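Local coordinates for UDP-galactopyranose mutase (Deinococcus radiodurans, PDB 3HDY), which probably interconverts UDP-galactopyranose and UDP-galactofuranose as an FAD-containing isomerase, at residues W184-S189 with Y335-P340; F252-Y257 with D358-G363. All coordinates share one frame; numbering follows the deposited sequence.

Interaction 1 (W184-S189 with Y335-P340). With GDU (galactose-uridine-5'-diphosphate), chain K.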
ATOM      1  N   TRP A 184     -22.962  12.778 -18.072  1.00 47.35           N
ATOM      2  CA  TRP A 184     -23.200  14.019 -17.345  1.00 48.28           C
ATOM      3  C   TRP A 184     -24.640  14.172 -16.873  1.00 51.86           C
ATOM      4  O   TRP A 184     -24.913  14.915 -15.930  1.00 54.82           O
ATOM      5  CB  TRP A 184     -22.823  15.218 -18.213  1.00 42.64           C
ATOM      6  CG  TRP A 184     -21.442  15.142 -18.756  1.00 45.28           C
ATOM      7  CD1 TRP A 184     -21.064  14.627 -19.961  1.00 44.55           C
ATOM      8  CD2 TRP A 184     -20.245  15.597 -18.119  1.00 45.45           C
ATOM      9  NE1 TRP A 184     -19.704  14.733 -20.114  1.00 46.91           N
ATOM     10  CE2 TRP A 184     -19.176  15.326 -18.997  1.00 45.69           C
ATOM     11  CE3 TRP A 184     -19.972  16.208 -16.890  1.00 44.55           C
ATOM     12  CZ2 TRP A 184     -17.855  15.643 -18.688  1.00 32.64           C
ATOM     13  CZ3 TRP A 184     -18.660  16.524 -16.584  1.00 44.51           C
ATOM     14  CH2 TRP A 184     -17.618  16.241 -17.481  1.00 44.98           C
ATOM     15  N   GLY A 185     -25.558  13.475 -17.530  1.00 45.94           N
ATOM     16  CA  GLY A 185     -26.971  13.671 -17.272  1.00 47.17           C
ATOM     17  C   GLY A 185     -27.449  14.946 -17.941  1.00 47.52           C
ATOM     18  O   GLY A 185     -28.479  15.504 -17.574  1.00 49.64           O
ATOM     19  N   LEU A 186     -26.685  15.408 -18.927  1.00 46.15           N
ATOM     20  CA  LEU A 186     -27.013  16.616 -19.675  1.00 44.98           C
ATOM     21  C   LEU A 186     -26.856  16.367 -21.176  1.00 53.56           C
ATOM     22  O   LEU A 186     -25.994  15.593 -21.596  1.00 44.81           O
ATOM     23  CB  LEU A 186     -26.098  17.771 -19.249  1.00 44.88           C
ATOM     24  CG  LEU A 186     -26.449  18.680 -18.058  1.00 56.88           C
ATOM     25  CD1 LEU A 186     -27.297  17.979 -17.018  1.00 46.60           C
ATOM     26  CD2 LEU A 186     -25.185  19.264 -17.415  1.00 47.34           C
ATOM     27  N   ASP A 187     -27.691  17.018 -21.981  1.00 57.90           N
ATOM     28  CA  ASP A 187     -27.513  17.006 -23.432  1.00 55.25           C
ATOM     29  C   ASP A 187     -26.230  17.765 -23.749  1.00 51.41           C
ATOM     30  O   ASP A 187     -25.850  18.673 -23.011  1.00 51.29           O
ATOM     31  CB  ASP A 187     -28.708  17.666 -24.130  1.00 54.58           C
ATOM     32  CG  ASP A 187     -28.767  17.356 -25.618  1.00 55.23           C
ATOM     33  OD1 ASP A 187     -29.102  16.206 -25.979  1.00 57.73           O
ATOM     34  OD2 ASP A 187     -28.492  18.263 -26.430  1.00 55.99           O
ATOM     35  N   PRO A 188     -25.542  17.382 -24.834  1.00 52.93           N
ATOM     36  CA  PRO A 188     -24.313  18.071 -25.239  1.00 52.09           C
ATOM     37  C   PRO A 188     -24.534  19.567 -25.426  1.00 52.82           C
ATOM     38  O   PRO A 188     -23.589  20.350 -25.322  1.00 49.75           O
ATOM     39  CB  PRO A 188     -23.975  17.407 -26.572  1.00 50.54           C
ATOM     40  CG  PRO A 188     -24.522  16.033 -26.433  1.00 48.72           C
ATOM     41  CD  PRO A 188     -25.797  16.188 -25.658  1.00 53.04           C
ATOM     42  N   SER A 189     -25.777  19.955 -25.693  1.00 51.65           N
ATOM     43  CA  SER A 189     -26.130  21.364 -25.814  1.00 54.65           C
ATOM     44  C   SER A 189     -26.103  22.063 -24.455  1.00 51.55           C
ATOM     45  O   SER A 189     -25.966  23.283 -24.381  1.00 46.45           O
ATOM     46  CB  SER A 189     -27.511  21.512 -26.446  1.00 52.44           C
ATOM     47  OG  SER A 189     -28.486  20.817 -25.689  1.00 50.12           O
ATOM     48  N   TYR A 335     -15.608  14.852 -11.525  1.00 41.32           N
ATOM     49  CA  TYR A 335     -15.645  15.741 -12.684  1.00 43.70           C
ATOM     50  C   TYR A 335     -16.282  17.093 -12.380  1.00 41.29           C
ATOM     51  O   TYR A 335     -17.405  17.158 -11.888  1.00 43.33           O
ATOM     52  CB  TYR A 335     -16.450  15.102 -13.823  1.00 50.48           C
ATOM     53  CG  TYR A 335     -15.931  13.781 -14.350  1.00 46.55           C
ATOM     54  CD1 TYR A 335     -16.167  12.597 -13.664  1.00 39.85           C
ATOM     55  CD2 TYR A 335     -15.240  13.716 -15.556  1.00 46.33           C
ATOM     56  CE1 TYR A 335     -15.709  11.391 -14.148  1.00 42.29           C
ATOM     57  CE2 TYR A 335     -14.780  12.511 -16.050  1.00 42.44           C
ATOM     58  CZ  TYR A 335     -15.018  11.351 -15.340  1.00 42.90           C
ATOM     59  OH  TYR A 335     -14.563  10.147 -15.822  1.00 48.60           O
ATOM     60  N   PRO A 336     -15.572  18.182 -12.691  1.00 40.80           N
ATOM     61  CA  PRO A 336     -16.248  19.476 -12.795  1.00 41.66           C
ATOM     62  C   PRO A 336     -17.210  19.417 -13.982  1.00 45.63           C
ATOM     63  O   PRO A 336     -16.950  18.668 -14.923  1.00 44.34           O
ATOM     64  CB  PRO A 336     -15.102  20.446 -13.098  1.00 45.20           C
ATOM     65  CG  PRO A 336     -13.858  19.738 -12.665  1.00 44.17           C
ATOM     66  CD  PRO A 336     -14.121  18.289 -12.910  1.00 46.25           C
ATOM     67  N   VAL A 337     -18.299  20.179 -13.944  1.00 46.65           N
ATOM     68  CA  VAL A 337     -19.291  20.138 -15.018  1.00 43.01           C
ATOM     69  C   VAL A 337     -19.335  21.449 -15.788  1.00 42.60           C
ATOM     70  O   VAL A 337     -20.130  22.332 -15.473  1.00 44.50           O
ATOM     71  CB  VAL A 337     -20.692  19.838 -14.472  1.00 43.11           C
ATOM     72  CG1 VAL A 337     -21.654  19.578 -15.616  1.00 42.65           C
ATOM     73  CG2 VAL A 337     -20.640  18.657 -13.515  1.00 41.80           C
ATOM     74  N   PRO A 338     -18.480  21.573 -16.812  1.00 50.30           N
ATOM     75  CA  PRO A 338     -18.303  22.823 -17.559  1.00 46.65           C
ATOM     76  C   PRO A 338     -19.561  23.265 -18.309  1.00 49.33           C
ATOM     77  O   PRO A 338     -19.943  22.645 -19.299  1.00 51.31           O
ATOM     78  CB  PRO A 338     -17.178  22.482 -18.546  1.00 45.32           C
ATOM     79  CG  PRO A 338     -16.491  21.290 -17.961  1.00 36.05           C
ATOM     80  CD  PRO A 338     -17.587  20.513 -17.307  1.00 48.56           C
ATOM     81  N   ARG A 339     -20.186  24.335 -17.822  1.00 50.33           N
ATOM     82  CA  ARG A 339     -21.350  24.946 -18.457  1.00 47.23           C
ATOM     83  C   ARG A 339     -21.540  26.326 -17.838  1.00 49.49           C
ATOM     84  O   ARG A 339     -21.098  26.560 -16.716  1.00 50.85           O
ATOM     85  CB  ARG A 339     -22.598  24.085 -18.256  1.00 46.90           C
ATOM     86  CG  ARG A 339     -23.003  23.914 -16.804  1.00 49.60           C
ATOM     87  CD  ARG A 339     -24.200  22.985 -16.668  1.00 52.74           C
ATOM     88  NE  ARG A 339     -25.300  23.375 -17.544  1.00 54.45           N
ATOM     89  CZ  ARG A 339     -26.579  23.099 -17.310  1.00 50.66           C
ATOM     90  NH1 ARG A 339     -26.930  22.436 -16.221  1.00 41.12           N
ATOM     91  NH2 ARG A 339     -27.510  23.493 -18.167  1.00 56.68           N
ATOM     92  N   PRO A 340     -22.188  27.250 -18.567  1.00 55.39           N
ATOM     93  CA  PRO A 340     -22.325  28.645 -18.123  1.00 55.37           C
ATOM     94  C   PRO A 340     -22.843  28.780 -16.691  1.00 53.85           C
ATOM     95  O   PRO A 340     -22.268  29.541 -15.906  1.00 52.71           O
ATOM     96  CB  PRO A 340     -23.335  29.227 -19.115  1.00 50.66           C
ATOM     97  CG  PRO A 340     -23.148  28.415 -20.347  1.00 51.06           C
ATOM     98  CD  PRO A 340     -22.826  27.023 -19.875  1.00 56.96           C
TER
HETATM   99  N1  GDU K 500     -17.413  11.383 -25.405  1.00 44.72           N
HETATM  100  C2  GDU K 500     -18.178  10.702 -26.128  1.00 47.97           C
HETATM  101  N3  GDU K 500     -18.153   9.564 -26.671  1.00 50.02           N
HETATM  102  C4  GDU K 500     -17.021   8.888 -26.424  1.00 50.14           C
HETATM  103  C5  GDU K 500     -16.000   9.533 -25.589  1.00 41.65           C
HETATM  104  C6  GDU K 500     -16.244  10.761 -25.112  1.00 38.15           C
HETATM  105  O2  GDU K 500     -19.406  11.381 -26.410  1.00 48.10           O
HETATM  106  O4  GDU K 500     -16.821   7.766 -26.872  1.00 48.60           O
HETATM  107  C1D GDU K 500     -17.704  12.702 -24.883  1.00 47.88           C
HETATM  108  C2D GDU K 500     -18.304  12.886 -23.467  1.00 40.86           C
HETATM  109  O2D GDU K 500     -18.915  14.161 -23.295  1.00 42.01           O
HETATM  110  C3D GDU K 500     -17.057  12.791 -22.612  1.00 38.13           C
HETATM  111  C4D GDU K 500     -16.098  13.653 -23.443  1.00 35.97           C
HETATM  112  O4D GDU K 500     -16.538  13.552 -24.805  1.00 39.81           O
HETATM  113  O3D GDU K 500     -17.322  13.356 -21.329  1.00 42.33           O
HETATM  114  C5D GDU K 500     -14.601  13.471 -23.172  1.00 42.36           C
HETATM  115  O5D GDU K 500     -14.354  12.053 -23.188  1.00 39.67           O
HETATM  116  PA  GDU K 500     -13.252  11.440 -22.217  1.00 47.48           P
HETATM  117  O1A GDU K 500     -12.963  10.033 -22.629  1.00 46.06           O
HETATM  118  O2A GDU K 500     -12.047  12.286 -22.440  1.00 38.71           O
HETATM  119  O3A GDU K 500     -13.801  11.454 -20.724  1.00 46.42           O
HETATM  120  PB  GDU K 500     -13.021  10.941 -19.440  1.00 46.64           P
HETATM  121  O1B GDU K 500     -14.074  10.198 -18.691  1.00 42.28           O
HETATM  122  O2B GDU K 500     -12.485  11.970 -18.505  1.00 57.03           O
HETATM  123  O3B GDU K 500     -11.847   9.888 -19.730  1.00 56.98           O
HETATM  124  C1' GDU K 500     -10.755   9.378 -18.932  1.00 58.64           C
HETATM  125  C2' GDU K 500      -9.393  10.022 -19.316  1.00 55.20           C
HETATM  126  C3' GDU K 500      -9.265   9.946 -20.856  1.00 53.82           C
HETATM  127  C4' GDU K 500      -9.071   8.444 -21.208  1.00 53.87           C
HETATM  128  C5' GDU K 500     -10.225   7.627 -20.555  1.00 58.63           C
HETATM  129  C6' GDU K 500      -9.976   6.096 -20.593  1.00 51.49           C
HETATM  130  O2' GDU K 500      -9.218  11.356 -18.796  1.00 59.04           O
HETATM  131  O3' GDU K 500      -8.163  10.777 -21.283  1.00 52.86           O
HETATM  132  O4' GDU K 500      -7.781   8.028 -20.721  1.00 55.40           O
HETATM  133  O5' GDU K 500     -10.694   7.959 -19.215  1.00 66.03           O
HETATM  134  O6' GDU K 500     -10.100   5.594 -21.939  1.00 54.01           O
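Trp184 NE1 is shared between two ribose hydroxyls of the bound UDP-galactose, donating to O3D at 3.0 Å and, by a weak bond, to O2D at 3.3 Å. While that edge of the indole faces the sugar, the benzo edge reaches the other segment: CZ3 lies 3.2 Å from Pro336 O, close to the ring plane, and 3.8 Å from Tyr335 CB. Indole and phenol rings meet obliquely, their planes at 79°, and Tyr335 OH continues to the diphosphate, where it donates to O1B of the ligand at 2.9 Å. Trp184, at the C-terminal end of helix 159-184, and Tyr335, on strand 320-336, thus both contribute to the UDP-galactose pocket of this flavoenzyme family, one at the ribose and the other at a phosphate oxygen. With an alanine at Trp184, the ribose hydroxyls would probably lose their common N-H donor and a gap would open beside Tyr335 CB and Val337. Farther from the ligand, Val337 CG1, anti to the backbone N (chi1 -171°), touches both Trp184 CE3 and Leu186 CD2, 4.0 Å from each. Leu186 in turn lies over one face of the Arg339 guanidinium, its CD2 3.8 Å from NH1, while Arg339 NE forms a salt bridge with Glu341.

Interaction 2 (F252-Y257 with D358-G363); sequences FQHMIY and DVTFVG
The His254 imidazole lies with one face over the backbone of Asp358, whose carbonyl carbon sits 3.5 Å from CE1, while Thr360 meets the ring at its edge. There NE2 and Thr360 OG1 are hydrogen-bonded at 3.0 Å, and either could be the donor. The ring reaches Thr360 because CG is anti to the backbone N (chi1 -165°), which brings the ring alongside the neighbouring strand. Tyr257 and Phe361 form a second flat pair, meeting obliquely through their CD2 atoms at 3.8 Å with planes at 69°; the phenol oxygen is tied to Pro260 O. Ile256 CG2 packs 3.6 Å from Val362 CG1 on the face shared with Thr360.

Between these side chains run the bonds of two parallel strands. Met255 N donates to Asp358 O, and Thr360 N returns the bond to Met255 O at 2.8 Å; Tyr257 N then donates to Thr360 O, also at 2.8 Å, and Val362 N closes the series on Tyr257 O at 3.2 Å. Asp358 and Thr360 thus bracket Val359 in the pattern of a parallel sheet, here that of the Rossmann-like FAD domain.

Strand 359-361 is one of the two outermost strands, within this chain, of the five-stranded parallel sheet, and strand 252-257 bonds to strand 30-35 along its other edge. Helices 39-50 and 373-387 pack on the face of Ile256, Thr360 and Val362, whereas helix 261-264 packs against Met255, Val359 and Phe361 on the reverse face.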
ATOM      1  N   PHE A 252       0.142  25.587  11.351  1.00 48.60           N
ATOM      2  CA  PHE A 252       0.714  25.696  10.013  1.00 51.81           C
ATOM      3  C   PHE A 252       0.733  27.139   9.522  1.00 50.08           C
ATOM      4  O   PHE A 252      -0.161  27.922   9.834  1.00 56.42           O
ATOM      5  CB  PHE A 252      -0.020  24.792   9.013  1.00 47.16           C
ATOM      6  CG  PHE A 252      -1.496  25.048   8.924  1.00 48.96           C
ATOM      7  CD1 PHE A 252      -2.013  25.874   7.940  1.00 49.30           C
ATOM      8  CD2 PHE A 252      -2.372  24.449   9.817  1.00 48.46           C
ATOM      9  CE1 PHE A 252      -3.377  26.104   7.853  1.00 49.76           C
ATOM     10  CE2 PHE A 252      -3.733  24.674   9.736  1.00 48.23           C
ATOM     11  CZ  PHE A 252      -4.235  25.504   8.753  1.00 47.35           C
ATOM     12  N   GLN A 253       1.765  27.480   8.759  1.00 50.38           N
ATOM     13  CA  GLN A 253       1.932  28.830   8.236  1.00 58.50           C
ATOM     14  C   GLN A 253       1.031  29.079   7.032  1.00 56.95           C
ATOM     15  O   GLN A 253       0.319  30.081   6.974  1.00 58.48           O
ATOM     16  CB  GLN A 253       3.393  29.072   7.850  1.00 59.22           C
ATOM     17  CG  GLN A 253       4.339  29.130   9.029  1.00 68.90           C
ATOM     18  CD  GLN A 253       4.062  30.319   9.923  1.00 83.37           C
ATOM     19  OE1 GLN A 253       4.440  31.449   9.608  1.00 86.88           O
ATOM     20  NE2 GLN A 253       3.400  30.072  11.048  1.00 82.88           N
ATOM     21  N   HIS A 254       1.073  28.161   6.073  1.00 54.79           N
ATOM     22  CA  HIS A 254       0.306  28.301   4.841  1.00 51.47           C
ATOM     23  C   HIS A 254      -0.396  26.990   4.501  1.00 45.31           C
ATOM     24  O   HIS A 254       0.071  25.919   4.877  1.00 50.26           O
ATOM     25  CB  HIS A 254       1.233  28.714   3.701  1.00 44.56           C
ATOM     26  CG  HIS A 254       0.516  29.221   2.489  1.00 53.20           C
ATOM     27  ND1 HIS A 254       0.259  30.558   2.282  1.00 58.45           N
ATOM     28  CD2 HIS A 254       0.008  28.570   1.417  1.00 54.95           C
ATOM     29  CE1 HIS A 254      -0.379  30.710   1.135  1.00 53.51           C
ATOM     30  NE2 HIS A 254      -0.545  29.518   0.590  1.00 58.44           N
ATOM     31  N   MET A 255      -1.520  27.076   3.796  1.00 49.58           N
ATOM     32  CA  MET A 255      -2.253  25.880   3.390  1.00 51.15           C
ATOM     33  C   MET A 255      -2.378  25.768   1.880  1.00 51.80           C
ATOM     34  O   MET A 255      -2.649  26.750   1.191  1.00 50.03           O
ATOM     35  CB  MET A 255      -3.657  25.834   4.007  1.00 50.49           C
ATOM     36  CG  MET A 255      -4.503  24.683   3.468  1.00 43.71           C
ATOM     37  SD  MET A 255      -6.222  24.648   4.018  1.00 51.39           S
ATOM     38  CE  MET A 255      -6.053  24.069   5.705  1.00 42.26           C
ATOM     39  N   ILE A 256      -2.180  24.555   1.379  1.00 46.89           N
ATOM     40  CA  ILE A 256      -2.433  24.242  -0.017  1.00 47.01           C
ATOM     41  C   ILE A 256      -3.646  23.319  -0.089  1.00 44.79           C
ATOM     42  O   ILE A 256      -3.602  22.186   0.393  1.00 45.11           O
ATOM     43  CB  ILE A 256      -1.208  23.576  -0.660  1.00 44.75           C
ATOM     44  CG1 ILE A 256      -0.003  24.508  -0.561  1.00 41.34           C
ATOM     45  CG2 ILE A 256      -1.489  23.217  -2.112  1.00 36.78           C
ATOM     46  CD1 ILE A 256       1.288  23.875  -0.979  1.00 42.03           C
ATOM     47  N   TYR A 257      -4.735  23.814  -0.672  1.00 37.06           N
ATOM     48  CA  TYR A 257      -5.982  23.053  -0.720  1.00 41.39           C
ATOM     49  C   TYR A 257      -6.272  22.525  -2.122  1.00 42.01           C
ATOM     50  O   TYR A 257      -6.186  23.267  -3.103  1.00 42.37           O
ATOM     51  CB  TYR A 257      -7.150  23.906  -0.222  1.00 44.79           C
ATOM     52  CG  TYR A 257      -8.481  23.198  -0.252  1.00 40.43           C
ATOM     53  CD1 TYR A 257      -8.841  22.319   0.756  1.00 36.51           C
ATOM     54  CD2 TYR A 257      -9.380  23.413  -1.288  1.00 39.23           C
ATOM     55  CE1 TYR A 257     -10.057  21.668   0.731  1.00 42.21           C
ATOM     56  CE2 TYR A 257     -10.598  22.769  -1.319  1.00 38.37           C
ATOM     57  CZ  TYR A 257     -10.931  21.896  -0.308  1.00 40.84           C
ATOM     58  OH  TYR A 257     -12.145  21.246  -0.329  1.00 47.20           O
ATOM     59  N   ASP A 358      -3.725  33.063   3.347  1.00 63.63           N
ATOM     60  CA  ASP A 358      -2.796  31.976   3.601  1.00 65.20           C
ATOM     61  C   ASP A 358      -3.337  30.653   3.071  1.00 63.77           C
ATOM     62  O   ASP A 358      -3.147  29.604   3.686  1.00 59.28           O
ATOM     63  CB  ASP A 358      -2.505  31.880   5.102  1.00 75.81           C
ATOM     64  CG  ASP A 358      -1.936  33.172   5.670  1.00 76.34           C
ATOM     65  OD1 ASP A 358      -2.464  33.671   6.688  1.00 77.57           O
ATOM     66  OD2 ASP A 358      -0.963  33.695   5.087  1.00 70.07           O
ATOM     67  N   VAL A 359      -4.017  30.710   1.927  1.00 59.26           N
ATOM     68  CA  VAL A 359      -4.549  29.509   1.293  1.00 53.28           C
ATOM     69  C   VAL A 359      -4.324  29.525  -0.215  1.00 58.01           C
ATOM     70  O   VAL A 359      -4.721  30.465  -0.906  1.00 56.42           O
ATOM     71  CB  VAL A 359      -6.052  29.324   1.569  1.00 47.35           C
ATOM     72  CG1 VAL A 359      -6.559  28.080   0.869  1.00 47.16           C
ATOM     73  CG2 VAL A 359      -6.313  29.230   3.059  1.00 54.89           C
ATOM     74  N   THR A 360      -3.685  28.473  -0.715  1.00 56.33           N
ATOM     75  CA  THR A 360      -3.423  28.336  -2.142  1.00 49.72           C
ATOM     76  C   THR A 360      -4.223  27.177  -2.735  1.00 46.73           C
ATOM     77  O   THR A 360      -4.132  26.041  -2.271  1.00 44.95           O
ATOM     78  CB  THR A 360      -1.920  28.151  -2.420  1.00 50.85           C
ATOM     79  OG1 THR A 360      -1.261  29.419  -2.315  1.00 52.34           O
ATOM     80  CG2 THR A 360      -1.698  27.601  -3.814  1.00 51.17           C
ATOM     81  N   PHE A 361      -5.017  27.478  -3.759  1.00 49.68           N
ATOM     82  CA  PHE A 361      -5.872  26.480  -4.388  1.00 41.77           C
ATOM     83  C   PHE A 361      -5.219  25.943  -5.654  1.00 42.96           C
ATOM     84  O   PHE A 361      -4.796  26.710  -6.519  1.00 46.79           O
ATOM     85  CB  PHE A 361      -7.241  27.083  -4.720  1.00 47.21           C
ATOM     86  CG  PHE A 361      -8.028  27.512  -3.512  1.00 46.80           C
ATOM     87  CD1 PHE A 361      -7.671  28.649  -2.802  1.00 46.99           C
ATOM     88  CD2 PHE A 361      -9.125  26.778  -3.084  1.00 41.86           C
ATOM     89  CE1 PHE A 361      -8.389  29.043  -1.688  1.00 47.15           C
ATOM     90  CE2 PHE A 361      -9.846  27.169  -1.970  1.00 45.85           C
ATOM     91  CZ  PHE A 361      -9.478  28.303  -1.271  1.00 48.42           C
ATOM     92  N   VAL A 362      -5.133  24.623  -5.760  1.00 39.39           N
ATOM     93  CA  VAL A 362      -4.553  24.002  -6.944  1.00 41.47           C
ATOM     94  C   VAL A 362      -5.052  22.567  -7.107  1.00 41.82           C
ATOM     95  O   VAL A 362      -5.338  21.884  -6.121  1.00 41.99           O
ATOM     96  CB  VAL A 362      -3.002  24.063  -6.920  1.00 47.76           C
ATOM     97  CG1 VAL A 362      -2.475  23.896  -5.503  1.00 38.23           C
ATOM     98  CG2 VAL A 362      -2.400  23.030  -7.857  1.00 49.20           C
ATOM     99  N   GLY A 363      -5.182  22.127  -8.355  1.00 42.91           N
ATOM    100  CA  GLY A 363      -5.703  20.805  -8.658  1.00 41.37           C
ATOM    101  C   GLY A 363      -6.981  20.857  -9.475  1.00 45.59           C
ATOM    102  O   GLY A 363      -7.484  21.935  -9.790  1.00 44.61           O
TER

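How the interactions relate
The two interactions lie in different parts of one flavoprotein, with centres 28 Å apart and nearest atoms about 7 Å apart, so they do not touch. Along the chain their segments alternate: 335-340 leads through helix 340-355 into 358-363. Interaction 1 borders the UDP-galactose, whereas interaction 2 belongs to the parallel sheet of the FAD-binding domain. The cofactor links them spatially: the side chain of Tyr335 comes to about 4 Å from FAD, as does that of Tyr257, and Gly363 also touches it. The substrate-contacting and dinucleotide-contacting regions therefore approach the same FAD molecule from separate sheets, the mixed sheet that includes strand 320-336 and the parallel sheet edged by 359-361.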